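Local structure of peptidoglycan DD-endopeptidase ShyB (2GU1) at residues Ala200-Tyr204 with Ala325-Pro331; Ile241-Ser247 with Gly295-Ala301; Ser247-Val253 with Lys288-Arg294. The protein is a zinc-dependent peptidoglycan DD-endopeptidase that cuts the peptide cross-links between cell-wall strands, probably so that new glycan can be inserted as the wall expands. The contacts are given in a common frame with arbitrary orientation. Numbering follows the deposited sequence.

Interaction 1: residues Ala200-Tyr204 with Ala325-Pro331; sequences AFNRY and AMKADLP
Phe201 packs against Leu330 and Pro331 in a surface contact of two irregular loops, the loop between strands 189-191 and 213-215 and the last modelled residues, in the loop after strand 321-323. The apolar part is thin. Phe201, its CA-to-CB bond toward the partner loop and chi1 m, brings CE1 to 4.3 Å from CG of Pro331 and CD1 to 4.5 Å from CD2 of Leu330, which lies at the ring edge; elsewhere the ring meets Tyr274 edge-to-face. Ala200 and Pro331 are the nearest CA pair at this end, 5.0 Å apart, and Arg203 and Met326 at the other, 7.0 Å. The Met326 side chain (chi1 and chi2 both m) makes an oblique Met-aromatic contact, with SD 3.8 Å from CE1 of Tyr204 and 4.7 Å from its ring centroid, while Met326 CE packs 3.7 Å from CD of Arg203. Residues 200-202 are extended and Arg203 turns to phi/psi -73/-40. Met326 (-93/7) and Ala328 (-51/-69) bend the other loop before Leu330 extends it (178/131), and the Arg203 side chain (t, p, p, chi4 -174°) reaches into that bend. There the guanidinium donates to backbone carbonyls, joining the loops by side chain to main chain: NH1 to Lys327 O at 2.7 Å and to Ala325 O at 2.9 Å, NH2 weakly to Lys327 O at 3.1 Å. At the polar edge one water donates to Arg203 O at 2.6 Å and to Ala325 O at 3.0 Å.

Interaction 2: residues Ile241-Ser247 with Gly295-Ala301; sequences IGAPVYS and GQKIALA
An antiparallel beta ladder with a classic bulge pairs strand 244-246 with strand 297-300 in the small three-stranded sheet of the M23 peptidase fold. The strand axes approach to 4.6 Å at 140°. Pro244 and Leu300 form a non-hydrogen-bonded pair (CA-CA 4.6 Å), Val245 and Ala299 a hydrogen-bonded one (CA-CA 5.1 Å). The register then slips by one, so that Tyr246 pairs with Lys297 (CA-CA 4.3 Å), their side chains diverging. At the bulge Val245 O accepts from Ile298 N at 2.9 Å and weakly from Ala299 N at 3.4 Å, with Ile298 at phi/psi -124/-16; Val245 N donates to Ala299 O at 2.8 Å. Beyond the strands further main-chain bonds run from Ala301 N to Ala243 O (2.7 Å), Gly242 N to Ala301 O (2.8 Å), Ser247 N to Gln296 O (3.0 Å) and Gly295 N to Ser247 O (2.8 Å). Gly242 and Gly295 have positive phi, where a CB would jam against the preceding carbonyl. Val245 (chi1 t) sets CG2 3.9 Å from Ala301 CB, whereas Tyr246 OH bonds to Asp207. Main-chain bonding thus fixes the register, while Val245, Ile298 and Ala299 pack this sheet on strands of the larger one.

Interaction 3: residues Ser247-Val253 with Lys288-Arg294; sequences STGDGKV and KGQLVKR
Ser247 lies in the loop that leads into strand 251-259, which pairs antiparallel with strand 291-292 in the curled sheet of the M23 peptidase fold. With chi1 t, its OG donates to Gly249 O at 2.6 Å, bracing the turn. Thr248 and Gly249 carry the chain round to Asp250, whose OD1 (chi1 m) accepts Arg294 N at 2.8 Å and also forms a salt bridge with Arg199. Gly251, nearly fully extended, is the hydrogen-bonded partner of Val292 (CA-CA 5.4 Å): Gly251 N donates to Val292 O at 3.0 Å and Val292 N to Gly251 O at 2.7 Å. Lys252 forms the next, non-hydrogen-bonded pair with Leu291 (CA-CA 4.2 Å), its CD 3.5 Å from Leu291 CD1. Val253 (chi1 t) points toward the partner segment and packs CG2 4.1 Å from Val292 CG1, beside Leu266 of strand 265-269. Its backbone continues the bonding, Val253 N donating to Gln290 O at 2.9 Å and Val253 O accepting Gly289 N at 2.8 Å.

Overall arrangement
Interactions 2 and 3 follow each other along the chain on both sides of the pairing and share Ser247, their centres about 12 Å apart; Ile298 CG2 of the first meets Val292 CG1 of the second at 4.1 Å, joining the two sheets. Interaction 1, about 18 Å and 16 Å centre to centre from interactions 2 and 3, encloses both in sequence. It abuts the Ser247 turn: Asn202 N lies 2.8 Å from Thr248 O and Ala200 O 3.1 Å from Arg294 NH1, both probable hydrogen bonds. The zinc ion, held by His232, Asp236 and His313, is about 11 Å from the side chain of Ala325 and about 12 Å from that of Ala301.

Interaction 1: residues Ala200-Tyr204 with Ala325-Pro331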
ATOM      1  N   ALA A 200      -6.072  -7.790  15.636  1.00 30.64           N
ATOM      2  CA  ALA A 200      -7.168  -7.338  14.795  1.00 28.89           C
ATOM      3  C   ALA A 200      -7.118  -5.819  14.704  1.00 29.09           C
ATOM      4  O   ALA A 200      -6.287  -5.170  15.351  1.00 27.28           O
ATOM      5  CB  ALA A 200      -8.507  -7.783  15.383  1.00 30.99           C
ATOM      6  N   PHE A 201      -8.021  -5.255  13.909  1.00 28.28           N
ATOM      7  CA  PHE A 201      -8.069  -3.814  13.705  1.00 27.78           C
ATOM      8  C   PHE A 201      -9.294  -3.197  14.357  1.00 28.28           C
ATOM      9  O   PHE A 201     -10.272  -3.887  14.660  1.00 28.36           O
ATOM     10  CB  PHE A 201      -8.158  -3.493  12.212  1.00 29.60           C
ATOM     11  CG  PHE A 201      -7.047  -4.078  11.380  1.00 30.54           C
ATOM     12  CD1 PHE A 201      -7.325  -4.635  10.132  1.00 32.54           C
ATOM     13  CD2 PHE A 201      -5.730  -4.013  11.803  1.00 31.72           C
ATOM     14  CE1 PHE A 201      -6.301  -5.115   9.317  1.00 32.65           C
ATOM     15  CE2 PHE A 201      -4.695  -4.490  10.998  1.00 33.80           C
ATOM     16  CZ  PHE A 201      -4.978  -5.038   9.753  1.00 33.49           C
ATOM     17  N   ASN A 202      -9.230  -1.891  14.572  1.00 26.69           N
ATOM     18  CA  ASN A 202     -10.380  -1.172  15.087  1.00 26.20           C
ATOM     19  C   ASN A 202     -11.129  -0.800  13.809  1.00 26.13           C
ATOM     20  O   ASN A 202     -10.518  -0.623  12.757  1.00 21.95           O
ATOM     21  CB  ASN A 202      -9.962   0.099  15.828  1.00 26.90           C
ATOM     22  CG  ASN A 202      -9.363  -0.194  17.187  1.00 29.34           C
ATOM     23  OD1 ASN A 202      -9.746  -1.159  17.845  1.00 31.56           O
ATOM     24  ND2 ASN A 202      -8.433   0.648  17.625  1.00 32.41           N
ATOM     25  N   ARG A 203     -12.444  -0.693  13.885  1.00 25.33           N
ATOM     26  CA  ARG A 203     -13.226  -0.336  12.710  1.00 26.44           C
ATOM     27  C   ARG A 203     -13.083   1.146  12.324  1.00 26.63           C
ATOM     28  O   ARG A 203     -12.995   1.480  11.142  1.00 25.47           O
ATOM     29  CB  ARG A 203     -14.701  -0.648  12.963  1.00 28.17           C
ATOM     30  CG  ARG A 203     -15.627  -0.167  11.857  1.00 27.48           C
ATOM     31  CD  ARG A 203     -15.451  -0.999  10.617  1.00 29.21           C
ATOM     32  NE  ARG A 203     -16.017  -2.332  10.799  1.00 29.29           N
ATOM     33  CZ  ARG A 203     -15.908  -3.323   9.919  1.00 31.61           C
ATOM     34  NH1 ARG A 203     -15.247  -3.139   8.775  1.00 26.37           N
ATOM     35  NH2 ARG A 203     -16.463  -4.503  10.184  1.00 31.54           N
ATOM     36  N   TYR A 204     -13.045   2.021  13.330  1.00 27.21           N
ATOM     37  CA  TYR A 204     -12.972   3.472  13.126  1.00 25.40           C
ATOM     38  C   TYR A 204     -11.650   4.161  13.455  1.00 23.55           C
ATOM     39  O   TYR A 204     -10.990   3.815  14.430  1.00 24.46           O
ATOM     40  CB  TYR A 204     -14.074   4.151  13.953  1.00 26.49           C
ATOM     41  CG  TYR A 204     -15.470   3.691  13.597  1.00 24.32           C
ATOM     42  CD1 TYR A 204     -16.103   4.149  12.446  1.00 25.78           C
ATOM     43  CD2 TYR A 204     -16.142   2.764  14.394  1.00 26.45           C
ATOM     44  CE1 TYR A 204     -17.375   3.694  12.089  1.00 26.49           C
ATOM     45  CE2 TYR A 204     -17.405   2.305  14.052  1.00 24.34           C
ATOM     46  CZ  TYR A 204     -18.018   2.772  12.900  1.00 29.19           C
ATOM     47  OH  TYR A 204     -19.271   2.309  12.559  1.00 28.65           O
ATOM     48  N   ALA A 325     -13.920   0.219   3.879  1.00 25.64           N
ATOM     49  CA  ALA A 325     -13.435   0.142   5.255  1.00 25.14           C
ATOM     50  C   ALA A 325     -14.520  -0.307   6.230  1.00 27.37           C
ATOM     51  O   ALA A 325     -14.222  -0.839   7.294  1.00 26.34           O
ATOM     52  CB  ALA A 325     -12.889   1.493   5.690  1.00 23.01           C
ATOM     53  N   MET A 326     -15.779  -0.092   5.868  1.00 31.39           N
ATOM     54  CA  MET A 326     -16.881  -0.477   6.740  1.00 37.06           C
ATOM     55  C   MET A 326     -17.450  -1.875   6.466  1.00 40.53           C
ATOM     56  O   MET A 326     -18.450  -2.257   7.071  1.00 41.55           O
ATOM     57  CB  MET A 326     -18.003   0.555   6.631  1.00 36.42           C
ATOM     58  CG  MET A 326     -17.575   1.979   6.936  1.00 38.18           C
ATOM     59  SD  MET A 326     -17.028   2.221   8.641  1.00 39.78           S
ATOM     60  CE  MET A 326     -15.254   2.002   8.491  1.00 41.31           C
ATOM     61  N   LYS A 327     -16.814  -2.643   5.582  1.00 43.07           N
ATOM     62  CA  LYS A 327     -17.322  -3.977   5.248  1.00 46.50           C
ATOM     63  C   LYS A 327     -17.228  -5.029   6.360  1.00 48.67           C
ATOM     64  O   LYS A 327     -16.304  -5.026   7.174  1.00 48.90           O
ATOM     65  CB  LYS A 327     -16.649  -4.508   3.977  1.00 44.97           C
ATOM     66  CG  LYS A 327     -15.246  -5.040   4.151  1.00 46.50           C
ATOM     67  CD  LYS A 327     -14.766  -5.626   2.834  1.00 48.41           C
ATOM     68  CE  LYS A 327     -13.422  -6.308   2.975  1.00 50.48           C
ATOM     69  NZ  LYS A 327     -13.043  -7.019   1.720  1.00 51.95           N
ATOM     70  N   ALA A 328     -18.201  -5.937   6.364  1.00 50.95           N
ATOM     71  CA  ALA A 328     -18.306  -7.000   7.361  1.00 52.50           C
ATOM     72  C   ALA A 328     -17.051  -7.837   7.600  1.00 54.15           C
ATOM     73  O   ALA A 328     -16.443  -7.755   8.669  1.00 54.28           O
ATOM     74  CB  ALA A 328     -19.480  -7.918   7.010  1.00 52.20           C
ATOM     75  N   ASP A 329     -16.671  -8.648   6.618  1.00 55.87           N
ATOM     76  CA  ASP A 329     -15.501  -9.511   6.761  1.00 57.56           C
ATOM     77  C   ASP A 329     -14.177  -8.771   6.635  1.00 57.88           C
ATOM     78  O   ASP A 329     -13.807  -8.306   5.556  1.00 57.82           O
ATOM     79  CB  ASP A 329     -15.532 -10.645   5.732  1.00 59.15           C
ATOM     80  CG  ASP A 329     -15.241 -10.160   4.323  1.00 60.72           C
ATOM     81  OD1 ASP A 329     -16.028  -9.346   3.794  1.00 63.12           O
ATOM     82  OD2 ASP A 329     -14.219 -10.589   3.748  1.00 60.56           O
ATOM     83  N   LEU A 330     -13.476  -8.673   7.756  1.00 58.05           N
ATOM     84  CA  LEU A 330     -12.176  -8.028   7.825  1.00 57.94           C
ATOM     85  C   LEU A 330     -11.744  -8.087   9.285  1.00 57.27           C
ATOM     86  O   LEU A 330     -12.522  -7.782  10.186  1.00 55.60           O
ATOM     87  CB  LEU A 330     -12.255  -6.576   7.327  1.00 59.76           C
ATOM     88  CG  LEU A 330     -12.761  -5.424   8.199  1.00 61.26           C
ATOM     89  CD1 LEU A 330     -14.036  -5.834   8.923  1.00 63.13           C
ATOM     90  CD2 LEU A 330     -11.687  -5.026   9.192  1.00 62.84           C
ATOM     91  N   PRO A 331     -10.507  -8.526   9.539  1.00 58.14           N
ATOM     92  CA  PRO A 331     -10.025  -8.610  10.919  1.00 58.95           C
ATOM     93  C   PRO A 331      -9.755  -7.214  11.455  1.00 60.32           C
ATOM     94  O   PRO A 331      -9.648  -6.266  10.678  1.00 62.35           O
ATOM     95  CB  PRO A 331      -8.755  -9.437  10.784  1.00 58.63           C
ATOM     96  CG  PRO A 331      -8.233  -9.000   9.444  1.00 58.75           C
ATOM     97  CD  PRO A 331      -9.483  -9.002   8.593  1.00 58.64           C
TER
HETATM   98  O   HOH W   1     -12.055   0.135   9.093  1.00 22.01           O

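Interaction 2: residues Ile241-Ser247 with Gly295-Ala301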
ATOM      1  N   ILE A 241     -11.905  20.304  11.809  1.00 21.66           N
ATOM      2  CA  ILE A 241     -10.473  20.429  11.605  1.00 22.02           C
ATOM      3  C   ILE A 241      -9.890  20.354  13.016  1.00 22.19           C
ATOM      4  O   ILE A 241     -10.406  21.007  13.928  1.00 22.89           O
ATOM      5  CB  ILE A 241     -10.116  21.801  10.989  1.00 22.11           C
ATOM      6  CG1 ILE A 241     -10.761  21.927   9.609  1.00 21.61           C
ATOM      7  CG2 ILE A 241      -8.607  21.961  10.906  1.00 24.37           C
ATOM      8  CD1 ILE A 241     -10.555  23.284   8.926  1.00 25.48           C
ATOM      9  N   GLY A 242      -8.848  19.549  13.206  1.00 22.22           N
ATOM     10  CA  GLY A 242      -8.232  19.437  14.521  1.00 22.29           C
ATOM     11  C   GLY A 242      -8.642  18.209  15.319  1.00 24.59           C
ATOM     12  O   GLY A 242      -8.053  17.920  16.366  1.00 25.72           O
ATOM     13  N   ALA A 243      -9.647  17.481  14.846  1.00 22.24           N
ATOM     14  CA  ALA A 243     -10.086  16.282  15.548  1.00 25.06           C
ATOM     15  C   ALA A 243      -8.992  15.229  15.470  1.00 25.86           C
ATOM     16  O   ALA A 243      -8.333  15.088  14.438  1.00 26.39           O
ATOM     17  CB  ALA A 243     -11.364  15.739  14.924  1.00 25.08           C
ATOM     18  N   PRO A 244      -8.779  14.478  16.561  1.00 24.80           N
ATOM     19  CA  PRO A 244      -7.745  13.443  16.555  1.00 24.80           C
ATOM     20  C   PRO A 244      -8.071  12.292  15.608  1.00 24.45           C
ATOM     21  O   PRO A 244      -9.229  11.872  15.485  1.00 24.05           O
ATOM     22  CB  PRO A 244      -7.690  12.995  18.017  1.00 25.11           C
ATOM     23  CG  PRO A 244      -9.116  13.176  18.463  1.00 29.15           C
ATOM     24  CD  PRO A 244      -9.446  14.542  17.874  1.00 24.71           C
ATOM     25  N   VAL A 245      -7.034  11.795  14.941  1.00 21.25           N
ATOM     26  CA  VAL A 245      -7.155  10.690  13.992  1.00 21.67           C
ATOM     27  C   VAL A 245      -6.262   9.594  14.552  1.00 22.53           C
ATOM     28  O   VAL A 245      -5.129   9.868  14.943  1.00 21.56           O
ATOM     29  CB  VAL A 245      -6.643  11.110  12.587  1.00 21.43           C
ATOM     30  CG1 VAL A 245      -6.664   9.928  11.633  1.00 19.48           C
ATOM     31  CG2 VAL A 245      -7.502  12.238  12.048  1.00 23.80           C
ATOM     32  N   TYR A 246      -6.773   8.367  14.605  1.00 22.21           N
ATOM     33  CA  TYR A 246      -6.014   7.253  15.158  1.00 24.04           C
ATOM     34  C   TYR A 246      -5.816   6.125  14.161  1.00 24.54           C
ATOM     35  O   TYR A 246      -6.657   5.911  13.289  1.00 25.52           O
ATOM     36  CB  TYR A 246      -6.745   6.672  16.363  1.00 25.93           C
ATOM     37  CG  TYR A 246      -7.193   7.703  17.367  1.00 30.25           C
ATOM     38  CD1 TYR A 246      -6.350   8.115  18.399  1.00 29.53           C
ATOM     39  CD2 TYR A 246      -8.465   8.267  17.285  1.00 29.10           C
ATOM     40  CE1 TYR A 246      -6.771   9.065  19.333  1.00 32.44           C
ATOM     41  CE2 TYR A 246      -8.895   9.217  18.212  1.00 32.76           C
ATOM     42  CZ  TYR A 246      -8.046   9.607  19.231  1.00 32.24           C
ATOM     43  OH  TYR A 246      -8.482  10.516  20.163  1.00 34.34           O
ATOM     44  N   SER A 247      -4.716   5.392  14.317  1.00 24.44           N
ATOM     45  CA  SER A 247      -4.443   4.250  13.449  1.00 24.96           C
ATOM     46  C   SER A 247      -5.416   3.153  13.845  1.00 25.33           C
ATOM     47  O   SER A 247      -5.670   2.936  15.032  1.00 24.70           O
ATOM     48  CB  SER A 247      -3.012   3.738  13.639  1.00 24.99           C
ATOM     49  OG  SER A 247      -2.806   2.528  12.908  1.00 25.62           O
ATOM     50  N   GLY A 295      -5.032   2.259  17.661  1.00 34.44           N
ATOM     51  CA  GLY A 295      -5.683   3.284  18.460  1.00 32.03           C
ATOM     52  C   GLY A 295      -4.813   4.476  18.805  1.00 33.55           C
ATOM     53  O   GLY A 295      -5.281   5.450  19.406  1.00 31.55           O
ATOM     54  N   GLN A 296      -3.542   4.411  18.429  1.00 32.66           N
ATOM     55  CA  GLN A 296      -2.615   5.501  18.703  1.00 34.07           C
ATOM     56  C   GLN A 296      -2.944   6.730  17.858  1.00 33.82           C
ATOM     57  O   GLN A 296      -3.316   6.612  16.685  1.00 31.11           O
ATOM     58  CB  GLN A 296      -1.184   5.053  18.404  1.00 35.66           C
ATOM     59  CG  GLN A 296      -0.116   6.017  18.873  1.00 37.58           C
ATOM     60  CD  GLN A 296       1.280   5.555  18.505  1.00 39.86           C
ATOM     61  OE1 GLN A 296       1.553   4.356  18.448  1.00 39.71           O
ATOM     62  NE2 GLN A 296       2.177   6.508  18.268  1.00 40.67           N
ATOM     63  N   LYS A 297      -2.814   7.912  18.455  1.00 32.57           N
ATOM     64  CA  LYS A 297      -3.081   9.148  17.728  1.00 32.20           C
ATOM     65  C   LYS A 297      -1.937   9.353  16.749  1.00 32.46           C
ATOM     66  O   LYS A 297      -0.767   9.281  17.127  1.00 33.33           O
ATOM     67  CB  LYS A 297      -3.180  10.344  18.688  1.00 32.96           C
ATOM     68  CG  LYS A 297      -3.387  11.670  17.971  1.00 35.06           C
ATOM     69  CD  LYS A 297      -4.127  12.694  18.830  1.00 38.91           C
ATOM     70  CE  LYS A 297      -3.322  13.128  20.039  1.00 40.72           C
ATOM     71  NZ  LYS A 297      -4.046  14.185  20.815  1.00 44.01           N
ATOM     72  N   ILE A 298      -2.269   9.608  15.488  1.00 32.34           N
ATOM     73  CA  ILE A 298      -1.244   9.790  14.470  1.00 29.93           C
ATOM     74  C   ILE A 298      -1.352  11.121  13.739  1.00 29.05           C
ATOM     75  O   ILE A 298      -0.407  11.554  13.073  1.00 30.30           O
ATOM     76  CB  ILE A 298      -1.293   8.635  13.442  1.00 29.66           C
ATOM     77  CG1 ILE A 298      -2.664   8.591  12.766  1.00 29.11           C
ATOM     78  CG2 ILE A 298      -1.008   7.316  14.143  1.00 27.13           C
ATOM     79  CD1 ILE A 298      -2.825   7.438  11.763  1.00 29.10           C
ATOM     80  N   ALA A 299      -2.499  11.779  13.864  1.00 27.41           N
ATOM     81  CA  ALA A 299      -2.683  13.061  13.203  1.00 25.46           C
ATOM     82  C   ALA A 299      -3.935  13.776  13.672  1.00 25.13           C
ATOM     83  O   ALA A 299      -4.681  13.273  14.514  1.00 26.12           O
ATOM     84  CB  ALA A 299      -2.747  12.861  11.693  1.00 27.59           C
ATOM     85  N   LEU A 300      -4.155  14.958  13.108  1.00 24.48           N
ATOM     86  CA  LEU A 300      -5.324  15.752  13.421  1.00 22.72           C
ATOM     87  C   LEU A 300      -6.019  15.967  12.083  1.00 23.53           C
ATOM     88  O   LEU A 300      -5.385  16.385  11.102  1.00 22.42           O
ATOM     89  CB  LEU A 300      -4.914  17.093  14.042  1.00 20.13           C
ATOM     90  CG  LEU A 300      -4.097  16.994  15.342  1.00 25.05           C
ATOM     91  CD1 LEU A 300      -3.788  18.398  15.865  1.00 26.91           C
ATOM     92  CD2 LEU A 300      -4.879  16.204  16.386  1.00 25.72           C
ATOM     93  N   ALA A 301      -7.306  15.647  12.034  1.00 22.32           N
ATOM     94  CA  ALA A 301      -8.081  15.810  10.808  1.00 19.60           C
ATOM     95  C   ALA A 301      -8.003  17.240  10.314  1.00 19.50           C
ATOM     96  O   ALA A 301      -7.753  18.169  11.089  1.00 23.02           O
ATOM     97  CB  ALA A 301      -9.535  15.398  11.046  1.00 22.34           C
TER

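Interaction 3: residues Ser247-Val253 with Lys288-Arg294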
ATOM      1  N   SER A 247      -4.716   5.392  14.317  1.00 24.44           N
ATOM      2  CA  SER A 247      -4.443   4.250  13.449  1.00 24.96           C
ATOM      3  C   SER A 247      -5.416   3.153  13.845  1.00 25.33           C
ATOM      4  O   SER A 247      -5.670   2.936  15.032  1.00 24.70           O
ATOM      5  CB  SER A 247      -3.012   3.738  13.639  1.00 24.99           C
ATOM      6  OG  SER A 247      -2.806   2.528  12.908  1.00 25.62           O
ATOM      7  N   THR A 248      -5.968   2.464  12.853  1.00 22.99           N
ATOM      8  CA  THR A 248      -6.907   1.389  13.130  1.00 22.82           C
ATOM      9  C   THR A 248      -6.177   0.076  13.412  1.00 23.72           C
ATOM     10  O   THR A 248      -6.806  -0.963  13.622  1.00 25.10           O
ATOM     11  CB  THR A 248      -7.871   1.199  11.953  1.00 24.50           C
ATOM     12  OG1 THR A 248      -7.126   1.154  10.727  1.00 23.26           O
ATOM     13  CG2 THR A 248      -8.865   2.360  11.897  1.00 21.45           C
ATOM     14  N   GLY A 249      -4.849   0.121  13.417  1.00 22.18           N
ATOM     15  CA  GLY A 249      -4.099  -1.095  13.687  1.00 24.62           C
ATOM     16  C   GLY A 249      -2.619  -0.897  13.957  1.00 27.33           C
ATOM     17  O   GLY A 249      -2.061   0.171  13.690  1.00 24.14           O
ATOM     18  N   ASP A 250      -1.979  -1.930  14.502  1.00 29.79           N
ATOM     19  CA  ASP A 250      -0.551  -1.862  14.767  1.00 33.18           C
ATOM     20  C   ASP A 250       0.113  -1.784  13.401  1.00 34.11           C
ATOM     21  O   ASP A 250      -0.397  -2.344  12.428  1.00 36.72           O
ATOM     22  CB  ASP A 250      -0.064  -3.122  15.499  1.00 34.38           C
ATOM     23  CG  ASP A 250      -0.791  -3.357  16.813  1.00 37.16           C
ATOM     24  OD1 ASP A 250      -1.040  -2.380  17.549  1.00 37.19           O
ATOM     25  OD2 ASP A 250      -1.102  -4.525  17.118  1.00 39.80           O
ATOM     26  N   GLY A 251       1.242  -1.094  13.315  1.00 34.22           N
ATOM     27  CA  GLY A 251       1.910  -0.996  12.034  1.00 35.11           C
ATOM     28  C   GLY A 251       3.050  -0.006  11.999  1.00 35.37           C
ATOM     29  O   GLY A 251       3.513   0.481  13.033  1.00 37.06           O
ATOM     30  N   LYS A 252       3.508   0.293  10.794  1.00 34.92           N
ATOM     31  CA  LYS A 252       4.602   1.225  10.621  1.00 37.47           C
ATOM     32  C   LYS A 252       4.268   2.269   9.574  1.00 36.98           C
ATOM     33  O   LYS A 252       3.732   1.957   8.506  1.00 37.07           O
ATOM     34  CB  LYS A 252       5.869   0.473  10.217  1.00 39.92           C
ATOM     35  CG  LYS A 252       7.071   1.368   9.977  1.00 42.72           C
ATOM     36  CD  LYS A 252       8.336   0.543   9.785  1.00 45.24           C
ATOM     37  CE  LYS A 252       8.254  -0.336   8.552  1.00 46.02           C
ATOM     38  NZ  LYS A 252       8.119   0.486   7.322  1.00 47.12           N
ATOM     39  N   VAL A 253       4.582   3.517   9.897  1.00 36.80           N
ATOM     40  CA  VAL A 253       4.341   4.621   8.993  1.00 35.33           C
ATOM     41  C   VAL A 253       5.291   4.449   7.815  1.00 36.89           C
ATOM     42  O   VAL A 253       6.507   4.458   7.990  1.00 37.99           O
ATOM     43  CB  VAL A 253       4.631   5.966   9.688  1.00 34.29           C
ATOM     44  CG1 VAL A 253       4.353   7.110   8.738  1.00 33.20           C
ATOM     45  CG2 VAL A 253       3.787   6.086  10.946  1.00 32.86           C
ATOM     46  N   LYS A 288       7.969   8.881   9.058  1.00 43.47           N
ATOM     47  CA  LYS A 288       8.286   7.641   8.361  1.00 43.91           C
ATOM     48  C   LYS A 288       9.091   6.723   9.268  1.00 44.37           C
ATOM     49  O   LYS A 288       9.895   7.188  10.076  1.00 42.78           O
ATOM     50  CB  LYS A 288       9.115   7.913   7.108  1.00 46.24           C
ATOM     51  CG  LYS A 288       8.325   8.328   5.880  1.00 50.12           C
ATOM     52  CD  LYS A 288       9.189   8.198   4.631  1.00 50.47           C
ATOM     53  CE  LYS A 288       9.678   6.765   4.455  1.00 53.29           C
ATOM     54  NZ  LYS A 288      10.617   6.610   3.302  1.00 53.74           N
ATOM     55  N   GLY A 289       8.874   5.420   9.124  1.00 43.16           N
ATOM     56  CA  GLY A 289       9.601   4.452   9.923  1.00 43.29           C
ATOM     57  C   GLY A 289       9.098   4.276  11.341  1.00 42.48           C
ATOM     58  O   GLY A 289       9.414   3.285  11.994  1.00 43.52           O
ATOM     59  N   GLN A 290       8.319   5.232  11.831  1.00 42.43           N
ATOM     60  CA  GLN A 290       7.803   5.128  13.187  1.00 41.52           C
ATOM     61  C   GLN A 290       6.757   4.025  13.278  1.00 42.57           C
ATOM     62  O   GLN A 290       5.878   3.912  12.421  1.00 42.48           O
ATOM     63  CB  GLN A 290       7.190   6.461  13.636  1.00 40.76           C
ATOM     64  CG  GLN A 290       6.654   6.428  15.060  1.00 38.90           C
ATOM     65  CD  GLN A 290       6.163   7.781  15.552  1.00 37.91           C
ATOM     66  OE1 GLN A 290       5.729   7.910  16.697  1.00 37.78           O
ATOM     67  NE2 GLN A 290       6.227   8.789  14.692  1.00 36.09           N
ATOM     68  N   LEU A 291       6.871   3.199  14.310  1.00 42.33           N
ATOM     69  CA  LEU A 291       5.916   2.124  14.527  1.00 42.64           C
ATOM     70  C   LEU A 291       4.803   2.664  15.406  1.00 42.14           C
ATOM     71  O   LEU A 291       5.055   3.401  16.361  1.00 41.88           O
ATOM     72  CB  LEU A 291       6.582   0.931  15.214  1.00 43.75           C
ATOM     73  CG  LEU A 291       7.056  -0.216  14.317  1.00 44.20           C
ATOM     74  CD1 LEU A 291       7.992   0.308  13.246  1.00 44.75           C
ATOM     75  CD2 LEU A 291       7.746  -1.273  15.174  1.00 45.11           C
ATOM     76  N   VAL A 292       3.569   2.298  15.083  1.00 39.71           N
ATOM     77  CA  VAL A 292       2.425   2.760  15.846  1.00 37.87           C
ATOM     78  C   VAL A 292       1.597   1.596  16.355  1.00 37.03           C
ATOM     79  O   VAL A 292       1.701   0.480  15.852  1.00 36.02           O
ATOM     80  CB  VAL A 292       1.537   3.692  14.993  1.00 38.06           C
ATOM     81  CG1 VAL A 292       2.325   4.939  14.611  1.00 34.69           C
ATOM     82  CG2 VAL A 292       1.061   2.964  13.741  1.00 36.68           C
ATOM     83  N   LYS A 293       0.782   1.863  17.369  1.00 36.65           N
ATOM     84  CA  LYS A 293      -0.071   0.845  17.954  1.00 36.72           C
ATOM     85  C   LYS A 293      -1.507   1.097  17.530  1.00 36.12           C
ATOM     86  O   LYS A 293      -1.848   2.193  17.082  1.00 34.86           O
ATOM     87  CB  LYS A 293       0.014   0.898  19.482  1.00 41.16           C
ATOM     88  CG  LYS A 293       1.431   0.842  20.044  1.00 45.34           C
ATOM     89  CD  LYS A 293       2.072  -0.523  19.851  1.00 49.38           C
ATOM     90  CE  LYS A 293       1.291  -1.603  20.584  1.00 52.74           C
ATOM     91  NZ  LYS A 293       1.153  -1.302  22.038  1.00 54.55           N
ATOM     92  N   ARG A 294      -2.345   0.082  17.677  1.00 34.15           N
ATOM     93  CA  ARG A 294      -3.752   0.203  17.338  1.00 34.64           C
ATOM     94  C   ARG A 294      -4.396   1.250  18.250  1.00 34.71           C
ATOM     95  O   ARG A 294      -4.316   1.144  19.469  1.00 34.39           O
ATOM     96  CB  ARG A 294      -4.443  -1.147  17.537  1.00 33.49           C
ATOM     97  CG  ARG A 294      -5.938  -1.144  17.271  1.00 35.78           C
ATOM     98  CD  ARG A 294      -6.512  -2.537  17.480  1.00 37.74           C
ATOM     99  NE  ARG A 294      -6.358  -2.989  18.862  1.00 38.58           N
ATOM    100  CZ  ARG A 294      -6.586  -4.233  19.273  1.00 41.40           C
ATOM    101  NH1 ARG A 294      -6.971  -5.162  18.407  1.00 40.40           N
ATOM    102  NH2 ARG A 294      -6.444  -4.543  20.558  1.00 41.48           N
TER